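Local coordinates for protein SmhB (Serratia marcescens, PDB 6ZZ5) that serves as one of the three components of Smh, an alpha-pore-forming toxin of the bacterium, captured here in its soluble form, at residues Ala97-Trp102 and Asp306-Arg310; Thr194-Ala198 and Ser348-Phe352. Where two conformers were deposited one is given. Numbering follows the deposited sequence.

Interaction 1: Ala97-Trp102 and Asp306-Arg310; sequences ATKEQW and DSFLR. With SO4 (sulfate ion), chain D.
Two helix starts meet here, at one end of the elongated helical bundle of this toxin component. Helix 99-151 opens with a capping box: Thr-98 OG1 (chi1 p) accepts from Gln-101 N at 3.2 Å, and Gln-101 OE1 accepts from Thr-98 N at 3.0 Å. Ala-97 precedes it in extended conformation. Residues 306-310 form the first turn of helix 306-319. The closest CA pair is Lys-99 and Asp-306, 6.1 Å apart.

Asp-306 (chi1 m) points toward helix 99-151. Its OD2 lies 3.1 Å from Lys-99 N, but the angle is poor for a hydrogen bond. Asp-306 CG also sits 3.7 Å from Trp-102 CD1. The Lys-99 side chain is fully extended and leads away, and NZ hydrogen-bonds to Leu-299 O near the end of helix 252-300.

Leu-309 comes one turn later. Its CB stands over the six-membered ring of Trp-102 (chi1 m), 3.9 Å from the centroid and 7° off the normal, a CH-pi contact. Leu-299 touches both side chains.

Arg-310 CG is 4.2 Å from Trp-102 CZ2. Its guanidinium binds a sulfate, probably from the crystallisation liquor, through NH1 to O1 (3.2 Å) and NH2 to O3 (2.7 Å). A water joins the two segments: it accepts from Arg-310 NH1 (2.9 Å) and Trp-102 NE1 (3.1 Å) and can donate to Ala-97 O (2.9 Å).

Interaction 2: Thr194-Ala198 and Ser348-Phe352; sequences TAIGA and SIADF
Ile-349 lies against the backbone at the end of strand 191-196. Its CD1 is 3.7 Å from Ala-195 O, 3.8 Å from Ala-195 CB and 4.0 Å from Ile-196 C. The rotamer is chi1 t, chi2 p. Residues 194-196 are extended strand. Gly-197 continues in a nearly fully extended form (phi/psi -163/180), and Ala-198 turns to -63/144. Helix 349-359 begins beside this exit, with Gly-197 and Ile-349 CA atoms 4.2 Å apart and those of Ala-198 and Ser-348 4.5 Å apart.

The approach is this close because Gly-197 has no side chain. A CB there would point toward the helix and fall 2.9 Å from Ile-349 N, a clash.

One direct hydrogen bond joins the segments: Ile-349 N donates to Ala-198 O at 3.0 Å. A water donates to Ala-198 O (2.8 Å) and accepts from Ala-350 N (3.1 Å). The same carbonyl thus serves two amides of the first helical turn, one directly and one through water. Ser-348 (chi1 p) is the N-cap. Its OG accepts from Asp-351 N at 3.0 Å and is also hydrogen-bonded to Glu-241 of helix 230-245.

One turn on, Phe-352 (chi1 t) reaches back to the strand, with CE2 3.5 Å from Ala-195 CB. Strand 191-196 lies between antiparallel 216-221, bonded through Ala-195 and Ala-217, and parallel 339-340, where Thr-194 bonds to Val-339 and Arg-341. The arrangement is an N-capped C-terminal helix docked against an inner strand of the small mixed sheet that accompanies the helical bundle.

Both interactions sit at the start of a helix with an N-cap, but far apart. Their centres are about 58 Å apart, on opposite sides of the chain's centre, and they share no helix or strand. Interaction 1 joins two helix starts at the bundle tip and is only partly buried. A CH-pi contact on the indole sits beside a water and an arginine that binds a sulfate. Interaction 2 is buried and joins an inner sheet strand and its exit to the last helix. Small residues and apolar side chains dominate there, with a direct backbone hydrogen bond that interaction 1 lacks. Their segments alternate along the chain. Both bury similar areas, 274 and 266 Å².

Interaction 1: Ala97-Trp102 and Asp306-Arg310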
ATOM      1  N   ALA A  97      -1.443  12.878  41.658  1.00 20.00           N
ATOM      2  CA  ALA A  97      -0.200  13.419  41.058  1.00 21.82           C
ATOM      3  C   ALA A  97      -0.107  14.934  41.296  1.00 23.09           C
ATOM      4  O   ALA A  97      -1.169  15.592  41.150  1.00 21.39           O
ATOM      5  CB  ALA A  97      -0.183  13.186  39.607  1.00 20.88           C
ATOM      6  N   THR A  98       1.075  15.465  41.583  1.00 21.51           N
ATOM      7  CA  THR A  98       1.245  16.934  41.844  1.00 23.46           C
ATOM      8  C   THR A  98       1.356  17.677  40.515  1.00 20.99           C
ATOM      9  O   THR A  98       1.565  17.018  39.456  1.00 19.95           O
ATOM     10  CB  THR A  98       2.477  17.236  42.696  1.00 22.29           C
ATOM     11  OG1 THR A  98       3.583  16.794  41.887  1.00 20.24           O
ATOM     12  CG2 THR A  98       2.444  16.534  44.028  1.00 24.07           C
ATOM     13  N   LYS A  99       1.329  19.004  40.566  1.00 18.98           N
ATOM     14  CA  LYS A  99       1.510  19.801  39.343  1.00 19.38           C
ATOM     15  C   LYS A  99       2.899  19.503  38.758  1.00 19.57           C
ATOM     16  O   LYS A  99       3.047  19.401  37.542  1.00 17.91           O
ATOM     17  CB  LYS A  99       1.333  21.275  39.652  1.00 23.64           C
ATOM     18  CG  LYS A  99       1.528  22.114  38.410  1.00 23.35           C
ATOM     19  CD  LYS A  99       1.291  23.603  38.647  1.00 23.89           C
ATOM     20  CE  LYS A  99       1.670  24.423  37.417  1.00 26.81           C
ATOM     21  NZ  LYS A  99       1.036  25.764  37.510  1.00 33.35           N
ATOM     22  N   GLU A 100       3.899  19.357  39.612  1.00 18.58           N
ATOM     23  CA  GLU A 100       5.281  19.057  39.171  1.00 21.13           C
ATOM     24  C   GLU A 100       5.257  17.736  38.365  1.00 17.99           C
ATOM     25  O   GLU A 100       5.958  17.633  37.367  1.00 16.63           O
ATOM     26  CB  GLU A 100       6.120  18.914  40.423  1.00 26.58           C
ATOM     27  CG  GLU A 100       7.558  18.659  40.172  1.00 37.24           C
ATOM     28  CD  GLU A 100       8.319  18.505  41.477  1.00 35.51           C
ATOM     29  OE1 GLU A 100       9.384  19.090  41.562  1.00 38.50           O
ATOM     30  OE2 GLU A 100       7.863  17.741  42.373  1.00 42.72           O
ATOM     31  N   GLN A 101       4.596  16.721  38.889  1.00 19.65           N
ATOM     32  CA  GLN A 101       4.514  15.391  38.219  1.00 20.06           C
ATOM     33  C   GLN A 101       3.796  15.514  36.885  1.00 19.00           C
ATOM     34  O   GLN A 101       4.279  14.923  35.889  1.00 18.18           O
ATOM     35  CB  GLN A 101       3.822  14.423  39.162  1.00 20.46           C
ATOM     36  CG  GLN A 101       4.716  14.037  40.328  1.00 18.62           C
ATOM     37  CD  GLN A 101       4.092  13.022  41.226  1.00 19.80           C
ATOM     38  OE1 GLN A 101       3.063  13.273  41.834  1.00 18.88           O
ATOM     39  NE2 GLN A 101       4.777  11.889  41.375  1.00 21.12           N
ATOM     40  N   TRP A 102       2.725  16.311  36.823  1.00 18.80           N
ATOM     41  CA  TRP A 102       1.994  16.529  35.548  1.00 18.71           C
ATOM     42  C   TRP A 102       2.895  17.238  34.532  1.00 18.77           C
ATOM     43  O   TRP A 102       2.873  16.828  33.350  1.00 18.83           O
ATOM     44  CB  TRP A 102       0.704  17.304  35.768  1.00 19.59           C
ATOM     45  CG  TRP A 102      -0.437  16.455  36.166  1.00 18.18           C
ATOM     46  CD1 TRP A 102      -1.049  16.429  37.385  1.00 17.92           C
ATOM     47  CD2 TRP A 102      -1.183  15.590  35.307  1.00 16.73           C
ATOM     48  NE1 TRP A 102      -2.087  15.558  37.345  1.00 18.23           N
ATOM     49  CE2 TRP A 102      -2.205  15.042  36.096  1.00 18.32           C
ATOM     50  CE3 TRP A 102      -1.081  15.221  33.976  1.00 19.04           C
ATOM     51  CZ2 TRP A 102      -3.119  14.135  35.599  1.00 18.98           C
ATOM     52  CZ3 TRP A 102      -2.007  14.334  33.465  1.00 19.68           C
ATOM     53  CH2 TRP A 102      -3.025  13.822  34.272  1.00 18.52           C
ATOM     54  N   ASP A 306      -4.260  21.340  37.203  1.00 22.52           N
ATOM     55  CA  ASP A 306      -4.269  19.857  37.287  1.00 27.34           C
ATOM     56  C   ASP A 306      -5.680  19.336  37.094  1.00 23.65           C
ATOM     57  O   ASP A 306      -5.844  18.269  36.535  1.00 20.43           O
ATOM     58  CB  ASP A 306      -3.678  19.405  38.625  1.00 27.57           C
ATOM     59  CG  ASP A 306      -2.183  19.696  38.700  1.00 27.07           C
ATOM     60  OD1 ASP A 306      -1.642  20.141  37.718  1.00 28.39           O
ATOM     61  OD2 ASP A 306      -1.572  19.449  39.730  1.00 30.37           O
ATOM     62  N   SER A 307      -6.690  20.068  37.542  1.00 21.14           N
ATOM     63  CA  SER A 307      -8.096  19.631  37.395  0.50 22.45           C
ATOM     64  C   SER A 307      -8.455  19.484  35.906  1.00 24.20           C
ATOM     65  O   SER A 307      -9.107  18.499  35.531  1.00 22.19           O
ATOM     66  CB  SER A 307      -9.010  20.586  38.117  0.50 24.77           C
ATOM     67  OG  SER A 307     -10.305  20.077  38.049  0.50 23.50           O
ATOM     68  N   PHE A 308      -7.969  20.394  35.066  1.00 23.83           N
ATOM     69  CA  PHE A 308      -8.219  20.363  33.613  1.00 25.39           C
ATOM     70  C   PHE A 308      -7.624  19.066  33.062  1.00 24.18           C
ATOM     71  O   PHE A 308      -8.236  18.357  32.267  1.00 20.12           O
ATOM     72  CB  PHE A 308      -7.583  21.581  32.960  1.00 25.24           C
ATOM     73  CG  PHE A 308      -7.801  21.630  31.486  1.00 22.84           C
ATOM     74  CD1 PHE A 308      -8.928  22.252  30.975  1.00 28.33           C
ATOM     75  CD2 PHE A 308      -6.859  21.113  30.613  1.00 24.78           C
ATOM     76  CE1 PHE A 308      -9.130  22.346  29.604  1.00 30.15           C
ATOM     77  CE2 PHE A 308      -7.067  21.201  29.240  1.00 25.98           C
ATOM     78  CZ  PHE A 308      -8.207  21.804  28.732  1.00 25.86           C
ATOM     79  N   LEU A 309      -6.407  18.761  33.476  1.00 21.17           N
ATOM     80  CA  LEU A 309      -5.668  17.573  32.964  1.00 23.35           C
ATOM     81  C   LEU A 309      -6.303  16.273  33.481  1.00 21.07           C
ATOM     82  O   LEU A 309      -6.399  15.316  32.704  1.00 24.74           O
ATOM     83  CB  LEU A 309      -4.206  17.688  33.371  1.00 24.92           C
ATOM     84  CG  LEU A 309      -3.444  18.781  32.620  1.00 30.20           C
ATOM     85  CD1 LEU A 309      -2.141  19.059  33.327  1.00 29.44           C
ATOM     86  CD2 LEU A 309      -3.221  18.365  31.168  1.00 25.11           C
ATOM     87  N   ARG A 310      -6.742  16.248  34.735  1.00 20.89           N
ATOM     88  CA  ARG A 310      -7.523  15.090  35.219  1.00 21.94           C
ATOM     89  C   ARG A 310      -8.729  14.857  34.296  1.00 22.26           C
ATOM     90  O   ARG A 310      -8.886  13.708  33.836  1.00 20.34           O
ATOM     91  CB  ARG A 310      -7.892  15.283  36.681  1.00 22.61           C
ATOM     92  CG  ARG A 310      -6.675  15.323  37.580  1.00 23.01           C
ATOM     93  CD  ARG A 310      -7.013  15.104  39.051  1.00 24.31           C
ATOM     94  NE  ARG A 310      -7.368  16.384  39.577  1.00 24.78           N
ATOM     95  CZ  ARG A 310      -6.591  17.209  40.287  1.00 31.71           C
ATOM     96  NH1 ARG A 310      -5.361  16.902  40.666  1.00 28.82           N
ATOM     97  NH2 ARG A 310      -7.081  18.373  40.633  1.00 26.45           N
TER
HETATM   98  S   SO4 D 402      -4.278  20.258  42.504  1.00 42.55           S
HETATM   99  O1  SO4 D 402      -3.503  19.198  41.889  1.00 49.28           O
HETATM  100  O2  SO4 D 402      -4.268  20.098  43.926  1.00 63.93           O
HETATM  101  O3  SO4 D 402      -5.625  20.198  42.020  1.00 35.68           O
HETATM  102  O4  SO4 D 402      -3.722  21.532  42.143  1.00 40.00           O
HETATM  103  O   HOH W   1      -3.633  14.715  39.921  1.00 20.15           O

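Interaction 2: Thr194-Ala198 and Ser348-Phe352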
ATOM      1  N   THR A 194      -4.308 -13.145  -1.037  1.00 18.96           N
ATOM      2  CA  THR A 194      -3.659 -12.502  -2.205  1.00 19.19           C
ATOM      3  C   THR A 194      -3.271 -13.574  -3.202  1.00 18.37           C
ATOM      4  O   THR A 194      -3.100 -14.767  -2.843  1.00 22.07           O
ATOM      5  CB  THR A 194      -2.453 -11.615  -1.831  1.00 18.29           C
ATOM      6  OG1 THR A 194      -1.377 -12.405  -1.327  1.00 20.64           O
ATOM      7  CG2 THR A 194      -2.797 -10.610  -0.776  1.00 20.88           C
ATOM      8  N   ALA A 195      -3.217 -13.136  -4.458  1.00 16.05           N
ATOM      9  CA  ALA A 195      -2.844 -13.981  -5.579  1.00 16.20           C
ATOM     10  C   ALA A 195      -2.275 -13.096  -6.662  1.00 15.65           C
ATOM     11  O   ALA A 195      -2.670 -11.897  -6.749  1.00 19.07           O
ATOM     12  CB  ALA A 195      -4.034 -14.765  -6.061  1.00 16.95           C
ATOM     13  N   ILE A 196      -1.267 -13.633  -7.321  1.00 17.52           N
ATOM     14  CA  ILE A 196      -0.572 -12.942  -8.439  1.00 17.21           C
ATOM     15  C   ILE A 196      -0.736 -13.756  -9.711  1.00 18.98           C
ATOM     16  O   ILE A 196      -0.548 -14.971  -9.673  1.00 20.70           O
ATOM     17  CB  ILE A 196       0.896 -12.755  -8.010  1.00 19.72           C
ATOM     18  CG1 ILE A 196       0.970 -11.695  -6.901  1.00 19.28           C
ATOM     19  CG2 ILE A 196       1.752 -12.371  -9.214  1.00 19.03           C
ATOM     20  CD1 ILE A 196       2.204 -11.798  -6.043  1.00 23.84           C
ATOM     21  N   GLY A 197      -1.059 -13.115 -10.834  1.00 19.22           N
ATOM     22  CA  GLY A 197      -1.197 -13.854 -12.092  1.00 19.38           C
ATOM     23  C   GLY A 197      -1.157 -12.913 -13.285  1.00 16.39           C
ATOM     24  O   GLY A 197      -1.128 -11.698 -13.100  1.00 16.53           O
ATOM     25  N   ALA A 198      -1.262 -13.468 -14.479  1.00 16.85           N
ATOM     26  CA  ALA A 198      -1.155 -12.684 -15.731  1.00 17.70           C
ATOM     27  C   ALA A 198      -2.277 -11.648 -15.838  1.00 17.95           C
ATOM     28  O   ALA A 198      -3.423 -11.927 -15.482  1.00 20.49           O
ATOM     29  CB  ALA A 198      -1.103 -13.603 -16.918  1.00 21.81           C
ATOM     30  N   SER A 348      -4.903 -16.914 -15.859  1.00 20.23           N
ATOM     31  CA  SER A 348      -4.648 -15.466 -15.652  1.00 23.28           C
ATOM     32  C   SER A 348      -5.164 -15.072 -14.268  1.00 22.80           C
ATOM     33  O   SER A 348      -5.962 -15.819 -13.671  1.00 20.23           O
ATOM     34  CB  SER A 348      -5.339 -14.661 -16.745  1.00 22.82           C
ATOM     35  OG  SER A 348      -6.744 -14.764 -16.606  1.00 20.40           O
ATOM     36  N   ILE A 349      -4.791 -13.905 -13.765  1.00 19.01           N
ATOM     37  CA  ILE A 349      -5.382 -13.455 -12.476  1.00 19.91           C
ATOM     38  C   ILE A 349      -6.896 -13.315 -12.618  1.00 19.56           C
ATOM     39  O   ILE A 349      -7.594 -13.705 -11.677  1.00 20.21           O
ATOM     40  CB  ILE A 349      -4.688 -12.209 -11.893  1.00 16.16           C
ATOM     41  CG1 ILE A 349      -5.091 -12.059 -10.428  1.00 15.86           C
ATOM     42  CG2 ILE A 349      -4.963 -10.962 -12.723  1.00 18.42           C
ATOM     43  CD1 ILE A 349      -4.650 -13.248  -9.534  1.00 17.97           C
ATOM     44  N   ALA A 350      -7.424 -12.825 -13.744  1.00 18.77           N
ATOM     45  CA  ALA A 350      -8.897 -12.728 -13.919  1.00 19.92           C
ATOM     46  C   ALA A 350      -9.573 -14.112 -13.936  1.00 20.16           C
ATOM     47  O   ALA A 350     -10.646 -14.254 -13.317  1.00 23.14           O
ATOM     48  CB  ALA A 350      -9.256 -11.966 -15.182  1.00 21.65           C
ATOM     49  N   ASP A 351      -8.980 -15.113 -14.571  0.50 23.29           N
ATOM     50  CA  ASP A 351      -9.522 -16.500 -14.603  0.50 24.07           C
ATOM     51  C   ASP A 351      -9.532 -17.062 -13.175  0.50 24.64           C
ATOM     52  O   ASP A 351     -10.534 -17.637 -12.771  0.50 26.40           O
ATOM     53  CB  ASP A 351      -8.687 -17.364 -15.544  0.50 29.97           C
ATOM     54  CG  ASP A 351      -9.256 -18.739 -15.808  0.50 30.47           C
ATOM     55  OD1 ASP A 351     -10.474 -18.915 -15.674  0.50 29.87           O
ATOM     56  OD2 ASP A 351      -8.461 -19.605 -16.145  0.50 32.87           O
ATOM     57  N   PHE A 352      -8.450 -16.867 -12.417  1.00 23.86           N
ATOM     58  CA  PHE A 352      -8.338 -17.382 -11.031  1.00 21.94           C
ATOM     59  C   PHE A 352      -9.429 -16.757 -10.149  1.00 23.58           C
ATOM     60  O   PHE A 352     -10.085 -17.451  -9.381  1.00 23.42           O
ATOM     61  CB  PHE A 352      -6.986 -16.994 -10.443  1.00 21.98           C
ATOM     62  CG  PHE A 352      -6.764 -17.519  -9.056  1.00 23.90           C
ATOM     63  CD1 PHE A 352      -6.407 -18.854  -8.858  1.00 25.75           C
ATOM     64  CD2 PHE A 352      -6.850 -16.654  -7.962  1.00 23.56           C
ATOM     65  CE1 PHE A 352      -6.198 -19.324  -7.565  1.00 27.00           C
ATOM     66  CE2 PHE A 352      -6.605 -17.120  -6.684  1.00 24.00           C
ATOM     67  CZ  PHE A 352      -6.305 -18.464  -6.490  1.00 24.81           C
TER
HETATM   68  O   HOH W   2      -6.057 -11.381 -16.064  1.00 19.46           O